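Long-range contacts in VAL-1 (Chlorella virus, PDB 3GNE), which probably cleaves alginate by beta-elimination, as a polysaccharide lyase of family 14 with pH-dependent modes of action: residues A[76-81]-A[163-168]; A[83-88]-A[231-236]; A[91-96]-A[117-122]. One frame throughout, in Å; residues are numbered along the deposited sequence.

Contact 1 (A[76-81]-A[163-168]); sequences AWEVFY and DVWNRI
Two antiparallel strands of one sheet of the lyase's beta sandwich meet here, strand 76-80 running at 154° to strand 166-168. Trp77 pairs with Ile168 through two backbone bonds, the Ile168 N to Trp77 O arm being 2.8 Å long and nearly along the C=O axis. Val79 N reaches Asn166 O at 2.8 Å, and Val79 O is gripped twice by Asn166, by its backbone N at 2.9 Å and by side-chain ND2 at 3.2 Å, both from above the carbonyl plane. The amide of Asn166 is steadied by Asn193 and by Lys161 O. Past this point the regular pairing ends, and a water enters: it accepts from Tyr81 N and donates to Val164 O, before Asp163 N closes the ladder on Tyr81 O.

The concanavalin-type sandwich gives this sheet two unlike faces. On the inner one, Trp77 takes the crowded position between N and carbonyl carbon (chi1 53°), which lays its indole beneath Ile168; CB of Ile168 sits over the five-membered ring, 4.0 Å from the centroid. The other face carries Glu78 and Arg167, their CG atoms 4.0 Å apart. Beyond the last bridge, Phe80 CB rests 3.6 Å above the centroid of the Trp165 six-membered ring, while the Phe80 ring turns its edge to the indole's face, an edge-to-face pair with planes 56° apart. Trp165 NE1 is hydrogen-bonded to Asp35, and Glu78 OE2 to Asn237.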
# COMPACT_ATOMS: atom_id res chain seq x y z
N ALA A 76 5.62 6.54 -1.60
CA ALA A 76 5.10 7.02 -2.89
C ALA A 76 5.69 6.18 -4.01
O ALA A 76 6.77 5.59 -3.85
CB ALA A 76 5.47 8.48 -3.08
N TRP A 77 4.98 6.09 -5.11
CA TRP A 77 5.44 5.33 -6.28
C TRP A 77 4.64 5.82 -7.47
O TRP A 77 3.66 6.57 -7.30
CB TRP A 77 5.26 3.80 -6.13
CG TRP A 77 3.86 3.42 -5.75
CD1 TRP A 77 2.83 3.12 -6.61
CD2 TRP A 77 3.31 3.30 -4.44
NE1 TRP A 77 1.67 2.82 -5.90
CE2 TRP A 77 1.95 2.93 -4.56
CE3 TRP A 77 3.86 3.48 -3.14
CZ2 TRP A 77 1.10 2.72 -3.46
CZ3 TRP A 77 3.00 3.27 -2.05
CH2 TRP A 77 1.67 2.91 -2.20
N GLU A 78 5.09 5.42 -8.65
CA GLU A 78 4.35 5.76 -9.86
C GLU A 78 3.97 4.50 -10.58
O GLU A 78 4.72 3.51 -10.55
CB GLU A 78 5.21 6.64 -10.80
CG GLU A 78 5.58 7.94 -10.03
CD GLU A 78 6.53 8.78 -10.84
OE1 GLU A 78 6.57 8.64 -12.07
OE2 GLU A 78 7.22 9.65 -10.30
N VAL A 79 2.80 4.50 -11.23
CA VAL A 79 2.37 3.29 -11.98
C VAL A 79 1.79 3.65 -13.33
O VAL A 79 1.06 4.61 -13.50
CB VAL A 79 1.35 2.53 -11.12
CG1 VAL A 79 0.12 3.41 -10.86
CG2 VAL A 79 0.97 1.21 -11.80
N PHE A 80 2.19 2.87 -14.33
CA PHE A 80 1.77 3.01 -15.71
C PHE A 80 0.92 1.78 -16.09
O PHE A 80 1.43 0.64 -16.03
CB PHE A 80 3.01 3.11 -16.57
CG PHE A 80 2.80 3.46 -18.04
CD1 PHE A 80 3.17 4.74 -18.48
CD2 PHE A 80 2.29 2.60 -18.98
CE1 PHE A 80 3.06 5.06 -19.81
CE2 PHE A 80 2.16 2.91 -20.33
CZ PHE A 80 2.55 4.16 -20.77
N TYR A 81 -0.31 2.05 -16.46
CA TYR A 81 -1.27 1.05 -16.95
C TYR A 81 -1.42 1.23 -18.46
O TYR A 81 -2.07 2.22 -18.84
CB TYR A 81 -2.62 1.26 -16.27
CG TYR A 81 -2.56 0.87 -14.79
CD1 TYR A 81 -2.50 -0.51 -14.49
CD2 TYR A 81 -2.59 1.80 -13.76
CE1 TYR A 81 -2.45 -0.89 -13.14
CE2 TYR A 81 -2.53 1.40 -12.42
CZ TYR A 81 -2.47 0.05 -12.15
OH TYR A 81 -2.40 -0.40 -10.83
N ASP A 163 -1.85 4.91 -19.95
CA ASP A 163 -0.74 5.40 -20.75
C ASP A 163 -0.07 6.61 -20.13
O ASP A 163 0.43 7.50 -20.86
CB ASP A 163 -1.29 5.70 -22.17
CG ASP A 163 -1.51 4.46 -23.00
OD1 ASP A 163 -1.10 3.35 -22.61
OD2 ASP A 163 -2.10 4.59 -24.12
N VAL A 164 -0.05 6.74 -18.82
CA VAL A 164 0.59 7.83 -18.09
C VAL A 164 1.23 7.32 -16.81
O VAL A 164 0.78 6.33 -16.23
CB VAL A 164 -0.39 8.89 -17.59
CG1 VAL A 164 -1.24 9.40 -18.71
CG2 VAL A 164 -1.36 8.40 -16.53
N TRP A 165 2.25 8.02 -16.34
CA TRP A 165 2.78 7.68 -15.04
C TRP A 165 1.91 8.27 -13.97
O TRP A 165 1.98 9.48 -13.67
CB TRP A 165 4.24 8.14 -14.96
CG TRP A 165 5.09 7.28 -15.84
CD1 TRP A 165 5.61 7.58 -17.06
CD2 TRP A 165 5.51 5.95 -15.53
NE1 TRP A 165 6.34 6.53 -17.56
CE2 TRP A 165 6.29 5.50 -16.62
CE3 TRP A 165 5.30 5.12 -14.45
CZ2 TRP A 165 6.86 4.25 -16.64
CZ3 TRP A 165 5.86 3.85 -14.47
CH2 TRP A 165 6.63 3.41 -15.55
N ASN A 166 1.07 7.48 -13.37
CA ASN A 166 0.22 8.00 -12.28
C ASN A 166 1.06 8.09 -11.01
O ASN A 166 1.76 7.10 -10.73
CB ASN A 166 -0.95 7.05 -12.00
CG ASN A 166 -1.90 6.96 -13.20
OD1 ASN A 166 -2.72 7.86 -13.38
ND2 ASN A 166 -1.85 5.87 -13.95
N ARG A 167 0.98 9.16 -10.29
CA ARG A 167 1.73 9.38 -9.07
C ARG A 167 0.85 9.09 -7.86
O ARG A 167 -0.18 9.73 -7.70
CB ARG A 167 2.26 10.83 -9.02
CG ARG A 167 3.14 11.12 -10.22
CD ARG A 167 3.64 12.56 -10.17
NE ARG A 167 2.61 13.55 -10.02
CZ ARG A 167 1.62 14.05 -10.72
NH1 ARG A 167 0.86 15.00 -10.20
NH2 ARG A 167 1.37 13.60 -11.96
N ILE A 168 1.31 8.14 -7.03
CA ILE A 168 0.56 7.73 -5.87
C ILE A 168 1.35 8.02 -4.60
O ILE A 168 2.55 7.76 -4.57
CB ILE A 168 0.31 6.20 -5.94
CG1 ILE A 168 -0.26 5.78 -7.31
CG2 ILE A 168 -0.58 5.77 -4.77
CD1 ILE A 168 -1.61 6.33 -7.63
O HOH W 1 -1.12 4.66 -16.84

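Contact 2 (A[83-88]-A[231-236]); sequences KGFDFA and QVAYFT
Segment 83-88 is a loop without regular structure that passes the beginning of strand 231-236 at some distance, the nearest alpha carbons, those of Phe85 and Gln231, being 6.6 Å apart. The gap is bridged by a side chain. Gln231 starts from the crowded position between N and carbonyl carbon (chi1 51°) and then runs extended, so that its amide lies alongside the backbone of Asp86 and engages both its polar groups. Gln231 OE1 accepts from Asp86 N at 2.7 Å in an almost straight bond, and Gln231 NE2 donates to Asp86 O at 3.0 Å; both acceptors are met on a lone pair. This pair of hydrogen bonds to the N-H and C=O of one residue resembles what a neighbouring strand would offer and fixes the rotation of the amide, whose NE2 also reaches Ser227 OG.

Strand 231-241 belongs to the same sandwich sheet as strand 72-80, and the loop leads from that sheet to strand 91-99 of the other. Phe85 tucks in beside the strand: its CG is anti to the backbone N (chi1 -173°), and the Gln231 amide stacks on one face of the ring, planes 20° apart, with OE1 toward the rim. Val232 O lies at the edge of the ring, 3.3 Å from Phe85 CD1. Phe85 CE1 also touches Ala233 CB, at 4.1 Å. The loop also holds itself in shape: Asp86 OD1 accepts from Ala88 N at 2.8 Å, forming an Asx turn. From outside, Tyr162 OH ties down the carbonyl of Phe85 and Lys229 NZ that of Gly84.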
# COMPACT_ATOMS: atom_id res chain seq x y z
N LYS A 83 -2.94 1.21 -22.09
CA LYS A 83 -4.29 1.17 -22.60
C LYS A 83 -4.85 -0.24 -22.71
O LYS A 83 -4.10 -1.09 -23.24
CB LYS A 83 -4.29 1.88 -23.97
CG LYS A 83 -5.70 2.17 -24.52
CD LYS A 83 -5.64 2.59 -25.97
CE LYS A 83 -6.97 3.01 -26.58
NZ LYS A 83 -6.68 3.70 -27.91
N GLY A 84 -6.08 -0.49 -22.22
CA GLY A 84 -6.63 -1.85 -22.35
C GLY A 84 -6.45 -2.65 -21.07
O GLY A 84 -7.09 -3.68 -20.95
N PHE A 85 -5.65 -2.14 -20.10
CA PHE A 85 -5.55 -2.89 -18.86
C PHE A 85 -6.92 -3.01 -18.24
O PHE A 85 -7.69 -2.02 -18.21
CB PHE A 85 -4.56 -2.10 -17.94
CG PHE A 85 -4.23 -2.85 -16.66
CD1 PHE A 85 -3.07 -3.61 -16.62
CD2 PHE A 85 -5.02 -2.76 -15.52
CE1 PHE A 85 -2.73 -4.30 -15.44
CE2 PHE A 85 -4.71 -3.44 -14.34
CZ PHE A 85 -3.54 -4.18 -14.32
N ASP A 86 -7.26 -4.17 -17.73
CA ASP A 86 -8.57 -4.38 -17.13
C ASP A 86 -8.41 -4.38 -15.61
O ASP A 86 -7.82 -5.32 -15.05
CB ASP A 86 -9.16 -5.70 -17.68
CG ASP A 86 -10.58 -5.96 -17.23
OD1 ASP A 86 -11.02 -5.41 -16.17
OD2 ASP A 86 -11.30 -6.77 -17.92
N PHE A 87 -8.90 -3.37 -14.94
CA PHE A 87 -8.80 -3.26 -13.50
C PHE A 87 -9.70 -4.19 -12.73
O PHE A 87 -9.59 -4.25 -11.49
CB PHE A 87 -9.17 -1.80 -13.12
CG PHE A 87 -8.20 -0.74 -13.63
CD1 PHE A 87 -6.96 -0.58 -13.01
CD2 PHE A 87 -8.50 0.08 -14.72
CE1 PHE A 87 -6.02 0.36 -13.45
CE2 PHE A 87 -7.58 1.03 -15.16
CZ PHE A 87 -6.35 1.16 -14.55
N ALA A 88 -10.57 -4.91 -13.42
CA ALA A 88 -11.49 -5.85 -12.80
C ALA A 88 -12.23 -5.10 -11.70
O ALA A 88 -12.78 -4.03 -11.99
CB ALA A 88 -10.77 -7.09 -12.31
N GLN A 231 -1.93 -9.66 -18.25
CA GLN A 231 -1.68 -8.19 -18.49
C GLN A 231 -0.55 -7.74 -17.60
O GLN A 231 -0.16 -8.46 -16.67
CB GLN A 231 -2.94 -7.36 -18.33
CG GLN A 231 -3.66 -7.65 -17.00
CD GLN A 231 -4.99 -6.94 -16.94
OE1 GLN A 231 -5.25 -6.03 -17.75
NE2 GLN A 231 -5.82 -7.32 -15.95
N VAL A 232 0.01 -6.58 -17.90
CA VAL A 232 1.11 -6.01 -17.14
C VAL A 232 0.88 -4.56 -16.80
O VAL A 232 0.14 -3.85 -17.49
CB VAL A 232 2.46 -6.12 -17.88
CG1 VAL A 232 2.70 -7.55 -18.39
CG2 VAL A 232 2.52 -5.16 -19.04
N ALA A 233 1.51 -4.12 -15.73
CA ALA A 233 1.61 -2.72 -15.36
C ALA A 233 3.06 -2.46 -14.98
O ALA A 233 3.79 -3.40 -14.65
CB ALA A 233 0.66 -2.38 -14.23
N TYR A 234 3.45 -1.20 -14.96
CA TYR A 234 4.82 -0.89 -14.59
C TYR A 234 4.86 0.03 -13.37
O TYR A 234 4.13 1.02 -13.33
CB TYR A 234 5.57 -0.20 -15.75
CG TYR A 234 5.53 -0.99 -17.03
CD1 TYR A 234 6.51 -1.92 -17.34
CD2 TYR A 234 4.48 -0.77 -17.95
CE1 TYR A 234 6.46 -2.65 -18.53
CE2 TYR A 234 4.44 -1.48 -19.13
CZ TYR A 234 5.43 -2.41 -19.41
OH TYR A 234 5.35 -3.10 -20.63
N PHE A 235 5.71 -0.28 -12.42
CA PHE A 235 5.86 0.53 -11.22
C PHE A 235 7.27 1.10 -11.16
O PHE A 235 8.24 0.45 -11.51
CB PHE A 235 5.63 -0.37 -9.95
CG PHE A 235 4.17 -0.76 -9.80
CD1 PHE A 235 3.27 0.02 -9.10
CD2 PHE A 235 3.72 -1.96 -10.38
CE1 PHE A 235 1.93 -0.36 -8.95
CE2 PHE A 235 2.39 -2.35 -10.24
CZ PHE A 235 1.48 -1.55 -9.53
N THR A 236 7.38 2.33 -10.68
CA THR A 236 8.71 2.96 -10.64
C THR A 236 8.75 4.00 -9.56
O THR A 236 7.73 4.41 -9.04
CB THR A 236 9.04 3.57 -12.04
OG1 THR A 236 10.44 3.90 -12.09
CG2 THR A 236 8.17 4.81 -12.32

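Contact 3 (A[91-96]-A[117-122]); sequences GKHGGT and IMWQEK
Gly91 lies flat beneath an indole: its CA stands 3.3 Å from the centroid of the Trp119 six-membered ring, almost on the ring normal, in a close CH-pi contact that the lack of a side chain permits. Both residues belong to neighbouring antiparallel strands, 91-99 and 112-119, in the middle of the second sheet of the sandwich. Their backbones form a hydrogen-bonded pair, with Trp119 N to Gly91 O 2.8 Å long but bent to 131°. Next, His93 N bonds to Ile117 O at 2.9 Å, whereas Ile117 N turns to Gly94 O, also at 2.9 Å; two residues thus face one, a beta bulge at His93 and Gly94.

The bulge carries the His93 ring toward the other sheet, where NE2 is hydrogen-bonded to Tyr81 OH; its CD2 meets the edge of Trp119 at CE3, 3.7 Å away. Trp119 is held in turn by NE1, bonded to Phe87 O, and by the ring of Phe221. On the opposite face Lys92 and Met118 run side by side. Lys92 NZ binds Gly222 O and a citrate, probably from the crystallisation liquor, that may mark a pocket; its ammonium nitrogen lies 3.4 Å from Met118 SD.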
# COMPACT_ATOMS: atom_id res chain seq x y z
N GLY A 91 -7.70 -4.13 -6.62
CA GLY A 91 -6.51 -4.89 -6.26
C GLY A 91 -5.63 -4.02 -5.40
O GLY A 91 -5.98 -2.87 -5.08
N LYS A 92 -4.48 -4.57 -5.04
CA LYS A 92 -3.59 -3.88 -4.12
C LYS A 92 -2.34 -3.33 -4.80
O LYS A 92 -1.82 -3.94 -5.73
CB LYS A 92 -3.07 -4.88 -3.05
CG LYS A 92 -3.99 -5.05 -1.86
CD LYS A 92 -5.34 -5.64 -2.23
CE LYS A 92 -6.10 -5.89 -0.92
NZ LYS A 92 -7.51 -6.34 -1.27
N HIS A 93 -1.84 -2.25 -4.22
CA HIS A 93 -0.47 -1.80 -4.47
C HIS A 93 0.40 -2.17 -3.29
O HIS A 93 1.09 -3.19 -3.30
CB HIS A 93 -0.44 -0.29 -4.73
CG HIS A 93 -0.92 0.08 -6.10
ND1 HIS A 93 -0.88 1.39 -6.51
CD2 HIS A 93 -1.43 -0.66 -7.12
CE1 HIS A 93 -1.35 1.43 -7.74
NE2 HIS A 93 -1.71 0.22 -8.16
N GLY A 94 0.33 -1.38 -2.20
CA GLY A 94 1.11 -1.64 -1.00
C GLY A 94 0.85 -0.53 -0.01
O GLY A 94 -0.03 0.31 -0.21
N GLY A 95 1.63 -0.52 1.06
CA GLY A 95 1.42 0.54 2.07
C GLY A 95 2.25 0.22 3.29
O GLY A 95 3.29 -0.42 3.23
N THR A 96 1.79 0.71 4.41
CA THR A 96 2.54 0.68 5.64
C THR A 96 1.88 -0.22 6.65
O THR A 96 0.67 -0.27 6.73
CB THR A 96 2.61 2.15 6.15
OG1 THR A 96 3.57 2.32 7.14
CG2 THR A 96 1.25 2.46 6.74
N ILE A 117 -2.81 1.20 -0.24
CA ILE A 117 -3.52 1.65 -1.42
C ILE A 117 -4.12 0.46 -2.13
O ILE A 117 -3.40 -0.55 -2.40
CB ILE A 117 -2.53 2.34 -2.39
CG1 ILE A 117 -2.00 3.66 -1.83
CG2 ILE A 117 -3.19 2.50 -3.76
CD1 ILE A 117 -3.03 4.79 -1.76
N MET A 118 -5.39 0.56 -2.49
CA MET A 118 -6.00 -0.33 -3.47
C MET A 118 -6.46 0.48 -4.69
O MET A 118 -6.91 1.61 -4.58
CB MET A 118 -7.26 -1.03 -2.96
CG MET A 118 -6.93 -2.28 -2.14
SD MET A 118 -8.47 -3.10 -1.61
CE MET A 118 -9.09 -3.77 -3.15
N TRP A 119 -6.35 -0.17 -5.85
CA TRP A 119 -7.09 0.31 -7.01
C TRP A 119 -8.50 -0.27 -6.95
O TRP A 119 -8.75 -1.22 -6.19
CB TRP A 119 -6.39 0.02 -8.31
CG TRP A 119 -6.53 -1.35 -8.94
CD1 TRP A 119 -7.57 -1.77 -9.72
CD2 TRP A 119 -5.62 -2.46 -8.85
NE1 TRP A 119 -7.38 -3.08 -10.14
CE2 TRP A 119 -6.17 -3.52 -9.61
CE3 TRP A 119 -4.40 -2.67 -8.20
CZ2 TRP A 119 -5.56 -4.76 -9.76
CZ3 TRP A 119 -3.79 -3.89 -8.34
CH2 TRP A 119 -4.36 -4.93 -9.11
N GLN A 120 -9.39 0.28 -7.76
CA GLN A 120 -10.78 -0.09 -7.78
C GLN A 120 -11.20 -0.25 -9.24
O GLN A 120 -10.45 -0.04 -10.17
CB GLN A 120 -11.64 1.02 -7.16
CG GLN A 120 -11.24 1.31 -5.69
CD GLN A 120 -11.80 0.22 -4.78
OE1 GLN A 120 -11.17 -0.86 -4.53
NE2 GLN A 120 -12.95 0.52 -4.27
N GLU A 121 -12.45 -0.66 -9.44
CA GLU A 121 -13.04 -0.65 -10.75
C GLU A 121 -12.77 0.68 -11.48
O GLU A 121 -12.75 1.74 -10.87
CB GLU A 121 -14.57 -0.79 -10.64
CG GLU A 121 -15.03 -2.15 -10.16
CD GLU A 121 -16.53 -2.14 -10.01
OE1 GLU A 121 -17.02 -2.51 -8.92
OE2 GLU A 121 -17.21 -1.79 -10.99
N LYS A 122 -12.56 0.55 -12.78
CA LYS A 122 -12.39 1.73 -13.64
C LYS A 122 -11.23 2.59 -13.21
O LYS A 122 -11.18 3.78 -13.55
CB LYS A 122 -13.68 2.54 -13.74
CG LYS A 122 -14.82 1.73 -14.38
CD LYS A 122 -16.14 2.50 -14.38
CE LYS A 122 -17.27 1.85 -15.17
NZ LYS A 122 -17.76 0.65 -14.42

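Contacts 1 and 2 share a sheet, for strands 72-80 and 231-241 are neighbours in it, joined by Phe80 N to Tyr234 O and Glu78 N to Thr236 O. Contact 3 belongs to the facing sheet and is wholly buried, its centre about 7 Å from that of the chain, against about 14 Å and 17 Å for the partly buried others. The chemistry differs too: backbone ladders carry contacts 1 and 3, the first giving way to a water at its end and the second containing a bulge, but a glutamine amide stands in place of a strand in contact 2. Between the sheets, Trp77 CZ2 packs on Ile117 CG1 at 3.6 Å, and Phe235 CE1 on His93 NE2 at 3.8 Å.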